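Chemotaxis response regulator protein-glutamate methylesterase (Thermotoga maritima, PDB 3SFT) probably demethylates specific methylglutamate residues of chemoreceptors and deamidates specific glutamines, here represented by its C-terminal catalytic domain. Local coordinates at residues K8-G13 and I128-T133; R20-I25 and M53-T58; P34-V39 and E70-G75; L61-A66 and G75-A80. All blocks are in the same frame, centred on the assembly; numbering follows the deposited sequence.

Contact 1: K8-G13 and I128-T133; sequences KIVVIG and IAVILT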
loop_
_atom_site.group_PDB
_atom_site.type_symbol
_atom_site.label_atom_id
_atom_site.label_comp_id
_atom_site.label_asym_id
_atom_site.label_seq_id
_atom_site.Cartn_x
_atom_site.Cartn_y
_atom_site.Cartn_z
ATOM N N LYS A 8 -10.276 1.441 -9.322
ATOM C CA LYS A 8 -9.771 1.735 -7.994
ATOM C C LYS A 8 -8.283 1.429 -7.881
ATOM O O LYS A 8 -7.649 0.998 -8.846
ATOM C CB LYS A 8 -10.549 0.914 -6.964
ATOM C CG LYS A 8 -12.052 1.099 -7.070
ATOM C CD LYS A 8 -12.791 0.466 -5.914
ATOM C CE LYS A 8 -14.287 0.723 -6.038
ATOM N NZ LYS A 8 -15.041 0.277 -4.833
ATOM N N ILE A 9 -7.728 1.695 -6.703
ATOM C CA ILE A 9 -6.326 1.423 -6.421
ATOM C C ILE A 9 -6.184 1.024 -4.955
ATOM O O ILE A 9 -6.936 1.485 -4.093
ATOM C CB ILE A 9 -5.418 2.647 -6.713
ATOM C CG1 ILE A 9 -3.947 2.213 -6.719
ATOM C CG2 ILE A 9 -5.659 3.761 -5.688
ATOM C CD1 ILE A 9 -2.981 3.333 -7.024
ATOM N N VAL A 10 -5.256 0.117 -4.692
ATOM C CA VAL A 10 -5.000 -0.333 -3.339
ATOM C C VAL A 10 -3.568 0.053 -2.982
ATOM O O VAL A 10 -2.628 -0.283 -3.693
ATOM C CB VAL A 10 -5.179 -1.861 -3.204
ATOM C CG1 VAL A 10 -4.925 -2.295 -1.762
ATOM C CG2 VAL A 10 -6.581 -2.268 -3.643
ATOM N N VAL A 11 -3.422 0.829 -1.918
ATOM C CA VAL A 11 -2.113 1.252 -1.458
ATOM C C VAL A 11 -1.940 0.650 -0.069
ATOM O O VAL A 11 -2.745 0.897 0.831
ATOM C CB VAL A 11 -2.002 2.789 -1.397
ATOM C CG1 VAL A 11 -0.633 3.199 -0.874
ATOM C CG2 VAL A 11 -2.243 3.390 -2.780
ATOM N N ILE A 12 -0.908 -0.176 0.072
ATOM C CA ILE A 12 -0.608 -0.861 1.320
ATOM C C ILE A 12 0.659 -0.322 1.954
ATOM O O ILE A 12 1.674 -0.144 1.275
ATOM C CB ILE A 12 -0.390 -2.375 1.086
ATOM C CG1 ILE A 12 -1.570 -2.972 0.311
ATOM C CG2 ILE A 12 -0.183 -3.085 2.419
ATOM C CD1 ILE A 12 -1.516 -4.489 0.152
ATOM N N GLY A 13 0.589 -0.075 3.258
ATOM C CA GLY A 13 1.730 0.421 4.006
ATOM C C GLY A 13 2.068 -0.589 5.083
ATOM O O GLY A 13 1.185 -1.057 5.801
ATOM N N ILE A 128 -8.284 2.898 -1.933
ATOM C CA ILE A 128 -8.388 1.940 -0.842
ATOM C C ILE A 128 -7.018 1.876 -0.168
ATOM O O ILE A 128 -6.019 1.594 -0.830
ATOM C CB ILE A 128 -8.766 0.526 -1.347
ATOM C CG1 ILE A 128 -10.171 0.530 -1.960
ATOM C CG2 ILE A 128 -8.715 -0.474 -0.194
ATOM C CD1 ILE A 128 -10.599 -0.832 -2.538
ATOM N N ALA A 129 -6.968 2.193 1.125
ATOM C CA ALA A 129 -5.716 2.158 1.882
ATOM C C ALA A 129 -5.716 0.977 2.844
ATOM O O ALA A 129 -6.735 0.674 3.465
ATOM C CB ALA A 129 -5.517 3.460 2.660
ATOM N N VAL A 130 -4.572 0.309 2.951
ATOM C CA VAL A 130 -4.420 -0.834 3.843
ATOM C C VAL A 130 -3.173 -0.602 4.688
ATOM O O VAL A 130 -2.062 -0.574 4.170
ATOM C CB VAL A 130 -4.258 -2.167 3.055
ATOM C CG1 VAL A 130 -4.213 -3.341 4.023
ATOM C CG2 VAL A 130 -5.406 -2.351 2.075
ATOM N N ILE A 131 -3.362 -0.414 5.988
ATOM C CA ILE A 131 -2.239 -0.172 6.880
ATOM C C ILE A 131 -1.990 -1.410 7.719
ATOM O O ILE A 131 -2.793 -1.780 8.577
ATOM C CB ILE A 131 -2.494 1.060 7.772
ATOM C CG1 ILE A 131 -2.838 2.265 6.892
ATOM C CG2 ILE A 131 -1.280 1.355 8.641
ATOM C CD1 ILE A 131 -1.788 2.585 5.844
ATOM N N LEU A 132 -0.859 -2.047 7.452
ATOM C CA LEU A 132 -0.467 -3.272 8.131
ATOM C C LEU A 132 0.471 -3.058 9.308
ATOM O O LEU A 132 0.875 -1.932 9.613
ATOM C CB LEU A 132 0.206 -4.215 7.126
ATOM C CG LEU A 132 -0.579 -4.507 5.845
ATOM C CD1 LEU A 132 0.203 -5.494 4.975
ATOM C CD2 LEU A 132 -1.948 -5.072 6.200
ATOM N N THR A 133 0.811 -4.182 9.934
ATOM C CA THR A 133 1.719 -4.298 11.067
ATOM C C THR A 133 2.951 -3.421 10.895
ATOM O O THR A 133 3.443 -3.248 9.777
ATOM C CB THR A 133 2.188 -5.777 11.196
ATOM O OG1 THR A 133 3.198 -5.893 12.202
ATOM C CG2 THR A 133 2.742 -6.279 9.862
#
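I12 and L132 make the closest side-chain contact between residues 8-13 and 128-133: CG2 of I12 lies 3.5 Å from CD1 of L132. The same CG2 stands anti to the backbone N, while CG1 of I12 (chi1 -52°) turns beside that N and lies alongside V130, 3.9 Å from its CB. One step back, V10 CG1 meets V130 CG2, also at 3.9 Å. I12, V130 and L132 thus form the dense end, and I185 of helix 185-192 touches both V130 and L132. The strands run parallel, their axes 4.7 Å apart with 18° between their directions, at the centre of the doubly-wound sheet of the methylesterase domain. Backbone bonds link them in the staggered parallel pattern, from I128 N to I9 O through to L132 N on G13 O (2.8 Å). G13, without a side chain, sits beside I131, whose CD1 would lie close to any CB there. On the other face the side chains of V11 and A129 hardly meet, and both touch L116 of helix 112-123. The loose end is at K8: its extended chain brings CD no nearer than 4.2 Å to I128 CD1; K8 is partly exposed, and its NZ hydrogen-bonds to L192 O.

Contact 2: R20-I25 and M53-T58; sequences RSLDMI and MRLDST
In D23, CG stands beside the backbone N (chi1 -76°); in R54, which it meets, CG is anti to its own N (chi1 171°) and the chain stays extended to NE. The side chains cross at about a right angle, and the guanidinium presents its NE/NH2 edge to the carboxylate in a side-on, two-nitrogen salt bridge. NE donates to the syn lone pair of D23 OD1 at 3.1 Å, nearly straight, and NH2 to OD2 at 2.8 Å. Both oxygens lie close to the guanidinium plane, although NH2 stands out of the carboxylate plane on the syn side. Beside this partly solvent-facing pair, L55 CD2 packs 3.5 Å from D23 OD1 and 4.3 Å from L22 CB. A water 2.7 Å from T58 OG1 also donates weakly to D23 OD1. An alanine in place of D23 would probably leave the R54 guanidinium without its charge mate and able to swing, and cost the water one of its partners. The contact joins helix 18-22 and the residues after it to helix 48-58; L22 also touches L132 after strand 127-131, and L55 rests on V63 of strand 62-65.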
loop_
_atom_site.group_PDB
_atom_site.type_symbol
_atom_site.label_atom_id
_atom_site.label_comp_id
_atom_site.label_asym_id
_atom_site.label_seq_id
_atom_site.Cartn_x
_atom_site.Cartn_y
_atom_site.Cartn_z
ATOM N N ARG A 20 5.535 -10.954 6.480
ATOM C CA ARG A 20 4.762 -12.051 7.046
ATOM C C ARG A 20 3.254 -11.850 6.820
ATOM O O ARG A 20 2.538 -12.798 6.498
ATOM C CB ARG A 20 5.055 -12.195 8.546
ATOM C CG ARG A 20 4.502 -13.481 9.150
ATOM C CD ARG A 20 4.723 -13.571 10.653
ATOM N NE ARG A 20 3.823 -12.686 11.387
ATOM C CZ ARG A 20 3.063 -13.055 12.415
ATOM N NH1 ARG A 20 3.076 -14.305 12.856
ATOM N NH2 ARG A 20 2.290 -12.161 13.012
ATOM N N SER A 21 2.768 -10.624 6.999
ATOM C CA SER A 21 1.345 -10.352 6.798
ATOM C C SER A 21 0.980 -10.292 5.322
ATOM O O SER A 21 -0.109 -10.716 4.931
ATOM C CB SER A 21 0.924 -9.072 7.504
ATOM O OG SER A 21 0.914 -9.285 8.901
ATOM N N LEU A 22 1.902 -9.790 4.508
ATOM C CA LEU A 22 1.688 -9.704 3.066
ATOM C C LEU A 22 1.563 -11.106 2.464
ATOM O O LEU A 22 0.860 -11.296 1.471
ATOM C CB LEU A 22 2.825 -8.926 2.400
ATOM C CG LEU A 22 2.790 -7.408 2.610
ATOM C CD1 LEU A 22 4.133 -6.790 2.257
ATOM C CD2 LEU A 22 1.684 -6.805 1.766
ATOM N N ASP A 23 2.217 -12.083 3.094
ATOM C CA ASP A 23 2.163 -13.478 2.648
ATOM C C ASP A 23 0.753 -14.030 2.777
ATOM O O ASP A 23 0.397 -14.981 2.088
ATOM C CB ASP A 23 3.095 -14.368 3.481
ATOM C CG ASP A 23 4.556 -14.205 3.117
ATOM O OD1 ASP A 23 4.868 -13.628 2.053
ATOM O OD2 ASP A 23 5.399 -14.667 3.912
ATOM N N MET A 24 -0.018 -13.471 3.708
ATOM C CA MET A 24 -1.400 -13.888 3.935
ATOM C C MET A 24 -2.366 -13.098 3.050
ATOM O O MET A 24 -3.553 -13.417 2.984
ATOM C CB MET A 24 -1.795 -13.659 5.398
ATOM C CG MET A 24 -1.020 -14.456 6.431
ATOM S SD MET A 24 -1.673 -14.181 8.117
ATOM C CE MET A 24 -0.321 -13.268 8.854
ATOM N N ILE A 25 -1.854 -12.080 2.362
ATOM C CA ILE A 25 -2.689 -11.223 1.518
ATOM C C ILE A 25 -2.485 -11.370 0.012
ATOM O O ILE A 25 -3.370 -11.845 -0.699
ATOM C CB ILE A 25 -2.495 -9.728 1.886
ATOM C CG1 ILE A 25 -2.726 -9.511 3.381
ATOM C CG2 ILE A 25 -3.450 -8.852 1.079
ATOM C CD1 ILE A 25 -2.443 -8.094 3.835
ATOM N N MET A 53 10.433 -10.451 -5.212
ATOM C CA MET A 53 10.674 -11.834 -5.633
ATOM C C MET A 53 9.942 -12.839 -4.754
ATOM O O MET A 53 9.348 -13.796 -5.254
ATOM C CB MET A 53 12.172 -12.144 -5.628
ATOM C CG MET A 53 12.955 -11.474 -6.745
ATOM S SD MET A 53 14.695 -11.968 -6.728
ATOM C CE MET A 53 15.386 -10.708 -5.675
ATOM N N ARG A 54 9.997 -12.614 -3.444
ATOM C CA ARG A 54 9.338 -13.470 -2.460
ATOM C C ARG A 54 7.845 -13.612 -2.762
ATOM O O ARG A 54 7.323 -14.729 -2.827
ATOM C CB ARG A 54 9.526 -12.868 -1.065
ATOM C CG ARG A 54 8.718 -13.509 0.062
ATOM C CD ARG A 54 8.494 -12.475 1.160
ATOM N NE ARG A 54 7.892 -13.021 2.373
ATOM C CZ ARG A 54 8.513 -13.069 3.548
ATOM N NH1 ARG A 54 9.757 -12.617 3.662
ATOM N NH2 ARG A 54 7.865 -13.489 4.625
ATOM N N LEU A 55 7.168 -12.480 -2.955
ATOM C CA LEU A 55 5.735 -12.467 -3.245
ATOM C C LEU A 55 5.384 -12.920 -4.672
ATOM O O LEU A 55 4.346 -13.542 -4.892
ATOM C CB LEU A 55 5.150 -11.077 -2.975
ATOM C CG LEU A 55 5.186 -10.575 -1.528
ATOM C CD1 LEU A 55 4.664 -9.158 -1.480
ATOM C CD2 LEU A 55 4.355 -11.493 -0.624
ATOM N N ASP A 56 6.246 -12.614 -5.636
ATOM C CA ASP A 56 5.999 -13.012 -7.017
ATOM C C ASP A 56 5.991 -14.535 -7.145
ATOM O O ASP A 56 5.194 -15.094 -7.895
ATOM C CB ASP A 56 7.061 -12.417 -7.947
ATOM C CG ASP A 56 6.705 -12.576 -9.417
ATOM O OD1 ASP A 56 5.683 -12.008 -9.850
ATOM O OD2 ASP A 56 7.445 -13.278 -10.140
ATOM N N SER A 57 6.845 -15.195 -6.365
ATOM C CA SER A 57 6.963 -16.652 -6.390
ATOM C C SER A 57 5.743 -17.406 -5.882
ATOM O O SER A 57 5.490 -18.531 -6.300
ATOM C CB SER A 57 8.194 -17.107 -5.596
ATOM O OG SER A 57 9.388 -16.678 -6.225
ATOM N N THR A 58 4.985 -16.782 -4.991
ATOM C CA THR A 58 3.811 -17.420 -4.410
ATOM C C THR A 58 2.476 -16.829 -4.851
ATOM O O THR A 58 1.424 -17.287 -4.400
ATOM C CB THR A 58 3.876 -17.348 -2.872
ATOM O OG1 THR A 58 3.998 -15.978 -2.472
ATOM C CG2 THR A 58 5.076 -18.128 -2.345
HETATM O O HOH W 1 4.629 -15.582 0.169
#

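Contact 3: P34-V39 and E70-G75; sequences PAPIVV and EEVKPG
A35 and G75 are joined through a water that donates to A35 O at 2.7 Å and accepts a weak bond from G75 N at 2.8 Å. Around it the contact is built mostly from proline. P36 has the largest share: its CB lies 3.2 Å from the carbonyl O of K73 and 3.6 Å from CG1 of V72. The V72 and P36 side chains cross at about a right angle, with CG1 of V72 anti to the backbone N (chi1 -174°) and reaching both CB and CG of the proline ring. P74 follows along the chain, its CB 3.5 Å from P34 O and its CA 3.8 Å from P36 N. This is where the helix-free connection between the parallel strands 62-65 and 76-79 passes the start of strand 37-41 in the doubly-wound sheet. G75 ends the connection with a positive phi (89°), at which a CB would press on the carbonyl O of P74. K73 N is hydrogen-bonded to the hydroxyl of Y78. P34 and P74 are exposed, whereas V72 also touches V95 and F97 of the strand 94-100, and P36 rests against I9 of strand 9-14.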
loop_
_atom_site.group_PDB
_atom_site.type_symbol
_atom_site.label_atom_id
_atom_site.label_comp_id
_atom_site.label_asym_id
_atom_site.label_seq_id
_atom_site.Cartn_x
_atom_site.Cartn_y
_atom_site.Cartn_z
ATOM N N PRO A 34 -8.836 -6.595 -10.676
ATOM C CA PRO A 34 -9.069 -5.344 -11.411
ATOM C C PRO A 34 -8.423 -4.033 -10.955
ATOM O O PRO A 34 -8.527 -3.022 -11.657
ATOM C CB PRO A 34 -10.590 -5.238 -11.409
ATOM C CG PRO A 34 -10.941 -5.786 -10.070
ATOM C CD PRO A 34 -10.069 -7.025 -9.988
ATOM N N ALA A 35 -7.772 -4.027 -9.798
ATOM C CA ALA A 35 -7.144 -2.800 -9.322
ATOM C C ALA A 35 -5.660 -2.980 -9.091
ATOM O O ALA A 35 -5.232 -3.997 -8.554
ATOM C CB ALA A 35 -7.813 -2.329 -8.033
ATOM N N PRO A 36 -4.845 -2.015 -9.537
ATOM C CA PRO A 36 -3.401 -2.145 -9.321
ATOM C C PRO A 36 -3.127 -2.041 -7.819
ATOM O O PRO A 36 -3.880 -1.388 -7.094
ATOM C CB PRO A 36 -2.831 -0.951 -10.084
ATOM C CG PRO A 36 -3.952 0.046 -10.067
ATOM C CD PRO A 36 -5.159 -0.803 -10.311
ATOM N N ILE A 37 -2.102 -2.739 -7.344
ATOM C CA ILE A 37 -1.757 -2.698 -5.925
ATOM C C ILE A 37 -0.360 -2.117 -5.745
ATOM O O ILE A 37 0.568 -2.476 -6.472
ATOM C CB ILE A 37 -1.814 -4.104 -5.285
ATOM C CG1 ILE A 37 -3.219 -4.692 -5.436
ATOM C CG2 ILE A 37 -1.422 -4.036 -3.812
ATOM C CD1 ILE A 37 -3.357 -6.095 -4.913
ATOM N N VAL A 38 -0.232 -1.183 -4.809
ATOM C CA VAL A 38 1.048 -0.546 -4.513
ATOM C C VAL A 38 1.417 -0.851 -3.065
ATOM O O VAL A 38 0.609 -0.658 -2.152
ATOM C CB VAL A 38 0.974 0.988 -4.712
ATOM C CG1 VAL A 38 2.319 1.623 -4.408
ATOM C CG2 VAL A 38 0.538 1.317 -6.137
ATOM N N VAL A 39 2.626 -1.354 -2.855
ATOM C CA VAL A 39 3.073 -1.685 -1.512
ATOM C C VAL A 39 4.293 -0.870 -1.106
ATOM O O VAL A 39 5.301 -0.868 -1.804
ATOM C CB VAL A 39 3.431 -3.193 -1.391
ATOM C CG1 VAL A 39 3.977 -3.499 0.000
ATOM C CG2 VAL A 39 2.209 -4.053 -1.682
ATOM N N GLU A 70 6.913 4.379 -14.953
ATOM C CA GLU A 70 6.132 3.191 -15.293
ATOM C C GLU A 70 4.631 3.421 -15.110
ATOM O O GLU A 70 4.209 4.110 -14.179
ATOM C CB GLU A 70 6.587 2.000 -14.440
ATOM C CG GLU A 70 5.815 0.697 -14.680
ATOM C CD GLU A 70 6.300 -0.464 -13.810
ATOM O OE1 GLU A 70 6.991 -0.227 -12.798
ATOM O OE2 GLU A 70 5.984 -1.625 -14.139
ATOM N N GLU A 71 3.836 2.853 -16.014
ATOM C CA GLU A 71 2.384 2.971 -15.950
ATOM C C GLU A 71 1.820 2.004 -14.908
ATOM O O GLU A 71 2.154 0.817 -14.909
ATOM C CB GLU A 71 1.755 2.676 -17.316
ATOM C CG GLU A 71 0.268 3.026 -17.383
ATOM C CD GLU A 71 -0.403 2.614 -18.684
ATOM O OE1 GLU A 71 0.284 2.507 -19.727
ATOM O OE2 GLU A 71 -1.634 2.401 -18.657
ATOM N N VAL A 72 0.972 2.520 -14.022
ATOM C CA VAL A 72 0.348 1.724 -12.967
ATOM C C VAL A 72 -0.813 0.924 -13.567
ATOM O O VAL A 72 -1.845 1.491 -13.914
ATOM C CB VAL A 72 -0.172 2.642 -11.846
ATOM C CG1 VAL A 72 -0.681 1.825 -10.685
ATOM C CG2 VAL A 72 0.936 3.585 -11.390
ATOM N N LYS A 73 -0.652 -0.393 -13.660
ATOM C CA LYS A 73 -1.675 -1.248 -14.264
ATOM C C LYS A 73 -2.238 -2.334 -13.355
ATOM O O LYS A 73 -1.575 -2.779 -12.424
ATOM C CB LYS A 73 -1.103 -1.925 -15.517
ATOM C CG LYS A 73 -0.469 -0.973 -16.528
ATOM C CD LYS A 73 -0.047 -1.707 -17.798
ATOM C CE LYS A 73 1.019 -2.767 -17.519
ATOM N NZ LYS A 73 1.317 -3.611 -18.721
ATOM N N PRO A 74 -3.494 -2.753 -13.605
ATOM C CA PRO A 74 -4.137 -3.804 -12.809
ATOM C C PRO A 74 -3.451 -5.140 -13.114
ATOM O O PRO A 74 -2.853 -5.313 -14.177
ATOM C CB PRO A 74 -5.588 -3.776 -13.306
ATOM C CG PRO A 74 -5.468 -3.272 -14.715
ATOM C CD PRO A 74 -4.445 -2.171 -14.573
ATOM N N GLY A 75 -3.524 -6.072 -12.170
ATOM C CA GLY A 75 -2.880 -7.361 -12.349
ATOM C C GLY A 75 -1.441 -7.349 -11.853
ATOM O O GLY A 75 -0.750 -8.357 -11.928
HETATM O O HOH W 2 -3.292 -5.686 -9.417
#

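Contact 4: L61-A66 and G75-A80; sequences LTVKEA and GFVYIA
F76 and Y78 turn their rings to the side of the sheet that carries T62 and K64. The F76 ring meets T62 CB obliquely, 3.7 Å from CD1, and K64 CD approaches the same CD1 at 4.1 Å. K64 CG comes also obliquely to Y78 CD1, while F97 makes an edge-to-face pair with the Y78 ring. These two short parallel strands form one margin of the doubly-wound sheet, with 62-65 outermost, their axes 4.6 Å apart. K64 takes the crowded position at chi1 (65°) and bends again at chi3 and chi4; its NZ bonds to E65 O at 2.8 Å and forms salt bridges with E67 and E70. An alanine at K64 would probably leave E67 and E70 without their positive mate and open a gap beside both rings. On the face of V63 and V77 the packing is largely apolar, although E65 on that side bonds to T48. The L61 and V77 side chains cross at about a right angle, CD1 of L61 3.6 Å from CG2 of V77, and V63 CG2 lies alongside V77, 3.8 Å from its CB. Backbone bonds alternate between the strands, and the last runs from A66 N to I79 O, 2.9 Å, with the donor 37° above the carbonyl plane.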
loop_
_atom_site.group_PDB
_atom_site.type_symbol
_atom_site.label_atom_id
_atom_site.label_comp_id
_atom_site.label_asym_id
_atom_site.label_seq_id
_atom_site.Cartn_x
_atom_site.Cartn_y
_atom_site.Cartn_z
ATOM N N LEU A 61 -0.676 -12.850 -9.209
ATOM C CA LEU A 61 -0.452 -11.485 -9.680
ATOM C C LEU A 61 1.042 -11.321 -9.938
ATOM O O LEU A 61 1.860 -12.012 -9.335
ATOM C CB LEU A 61 -0.890 -10.465 -8.616
ATOM C CG LEU A 61 -2.381 -10.303 -8.305
ATOM C CD1 LEU A 61 -2.563 -9.504 -7.026
ATOM C CD2 LEU A 61 -3.093 -9.620 -9.471
ATOM N N THR A 62 1.399 -10.412 -10.835
ATOM C CA THR A 62 2.805 -10.171 -11.130
ATOM C C THR A 62 3.345 -9.135 -10.151
ATOM O O THR A 62 2.905 -7.983 -10.145
ATOM C CB THR A 62 3.003 -9.678 -12.578
ATOM O OG1 THR A 62 2.487 -10.659 -13.486
ATOM C CG2 THR A 62 4.487 -9.456 -12.870
ATOM N N VAL A 63 4.282 -9.560 -9.307
ATOM C CA VAL A 63 4.874 -8.678 -8.310
ATOM C C VAL A 63 6.254 -8.217 -8.744
ATOM O O VAL A 63 7.137 -9.030 -9.023
ATOM C CB VAL A 63 4.977 -9.364 -6.930
ATOM C CG1 VAL A 63 5.460 -8.370 -5.886
ATOM C CG2 VAL A 63 3.627 -9.958 -6.527
ATOM N N LYS A 64 6.444 -6.904 -8.766
ATOM C CA LYS A 64 7.714 -6.329 -9.173
ATOM C C LYS A 64 7.942 -5.021 -8.446
ATOM O O LYS A 64 7.048 -4.500 -7.783
ATOM C CB LYS A 64 7.720 -6.069 -10.687
ATOM C CG LYS A 64 6.705 -5.013 -11.147
ATOM C CD LYS A 64 6.657 -4.874 -12.669
ATOM C CE LYS A 64 7.943 -4.304 -13.226
ATOM N NZ LYS A 64 8.182 -2.925 -12.727
ATOM N N GLU A 65 9.145 -4.489 -8.600
ATOM C CA GLU A 65 9.520 -3.229 -7.996
ATOM C C GLU A 65 8.962 -2.119 -8.895
ATOM O O GLU A 65 8.964 -2.254 -10.121
ATOM C CB GLU A 65 11.045 -3.152 -7.929
ATOM C CG GLU A 65 11.593 -2.247 -6.843
ATOM C CD GLU A 65 13.036 -2.575 -6.473
ATOM O OE1 GLU A 65 13.334 -2.635 -5.261
ATOM O OE2 GLU A 65 13.868 -2.772 -7.389
ATOM N N ALA A 66 8.425 -1.057 -8.294
ATOM C CA ALA A 66 7.888 0.056 -9.073
ATOM C C ALA A 66 9.045 0.789 -9.733
ATOM O O ALA A 66 10.093 0.973 -9.116
ATOM C CB ALA A 66 7.108 1.012 -8.180
ATOM N N GLY A 75 -3.524 -6.072 -12.170
ATOM C CA GLY A 75 -2.880 -7.361 -12.349
ATOM C C GLY A 75 -1.441 -7.349 -11.853
ATOM O O GLY A 75 -0.750 -8.357 -11.928
ATOM N N PHE A 76 -0.988 -6.198 -11.360
ATOM C CA PHE A 76 0.369 -6.046 -10.843
ATOM C C PHE A 76 0.378 -5.560 -9.394
ATOM O O PHE A 76 -0.554 -4.891 -8.939
ATOM C CB PHE A 76 1.155 -5.027 -11.672
ATOM C CG PHE A 76 1.497 -5.488 -13.060
ATOM C CD1 PHE A 76 2.742 -6.052 -13.327
ATOM C CD2 PHE A 76 0.591 -5.329 -14.108
ATOM C CE1 PHE A 76 3.086 -6.451 -14.621
ATOM C CE2 PHE A 76 0.922 -5.726 -15.409
ATOM C CZ PHE A 76 2.173 -6.288 -15.665
ATOM N N VAL A 77 1.450 -5.902 -8.685
ATOM C CA VAL A 77 1.665 -5.490 -7.309
ATOM C C VAL A 77 3.050 -4.846 -7.352
ATOM O O VAL A 77 4.041 -5.498 -7.693
ATOM C CB VAL A 77 1.640 -6.698 -6.340
ATOM C CG1 VAL A 77 1.906 -6.240 -4.903
ATOM C CG2 VAL A 77 0.288 -7.393 -6.414
ATOM N N TYR A 78 3.095 -3.542 -7.099
ATOM C CA TYR A 78 4.347 -2.795 -7.147
ATOM C C TYR A 78 4.943 -2.503 -5.770
ATOM O O TYR A 78 4.281 -1.922 -4.915
ATOM C CB TYR A 78 4.137 -1.479 -7.894
ATOM C CG TYR A 78 3.498 -1.619 -9.260
ATOM C CD1 TYR A 78 4.277 -1.846 -10.397
ATOM C CD2 TYR A 78 2.116 -1.505 -9.419
ATOM C CE1 TYR A 78 3.695 -1.956 -11.656
ATOM C CE2 TYR A 78 1.524 -1.612 -10.675
ATOM C CZ TYR A 78 2.319 -1.837 -11.788
ATOM O OH TYR A 78 1.746 -1.942 -13.029
ATOM N N ILE A 79 6.196 -2.904 -5.573
ATOM C CA ILE A 79 6.898 -2.677 -4.314
ATOM C C ILE A 79 7.726 -1.400 -4.473
ATOM O O ILE A 79 8.503 -1.277 -5.424
ATOM C CB ILE A 79 7.866 -3.847 -3.976
ATOM C CG1 ILE A 79 7.132 -5.194 -3.985
ATOM C CG2 ILE A 79 8.547 -3.601 -2.651
ATOM C CD1 ILE A 79 5.878 -5.255 -3.122
ATOM N N ALA A 80 7.555 -0.446 -3.561
ATOM C CA ALA A 80 8.308 0.804 -3.637
ATOM C C ALA A 80 9.808 0.559 -3.418
ATOM O O ALA A 80 10.195 -0.117 -2.471
ATOM C CB ALA A 80 7.775 1.804 -2.613
#

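Overall arrangement
Contacts 1, 3 and 4 follow one parallel sheet outward from its middle. V38, in contact 3, bonds through its backbone to V10 and I12 of contact 1 (V38 O to I12 N, 2.7 Å). V39 N, also in contact 3, bonds to Y78 O of contact 4 (2.7 Å). Contacts 3 and 4 share G75; contacts 1 and 4 do not touch, their nearest atoms being about 6 Å apart. Contact 2 lies beside the sheet: L22 CD1 is 4.0 Å from V39 CG1, and D56 OD1 is 2.9 Å from V63 N. G13 of contact 1 lies about 6 Å from the side chains of H42 and D138, which with S15 are the predicted active-site residues; contact 3 lies away from them.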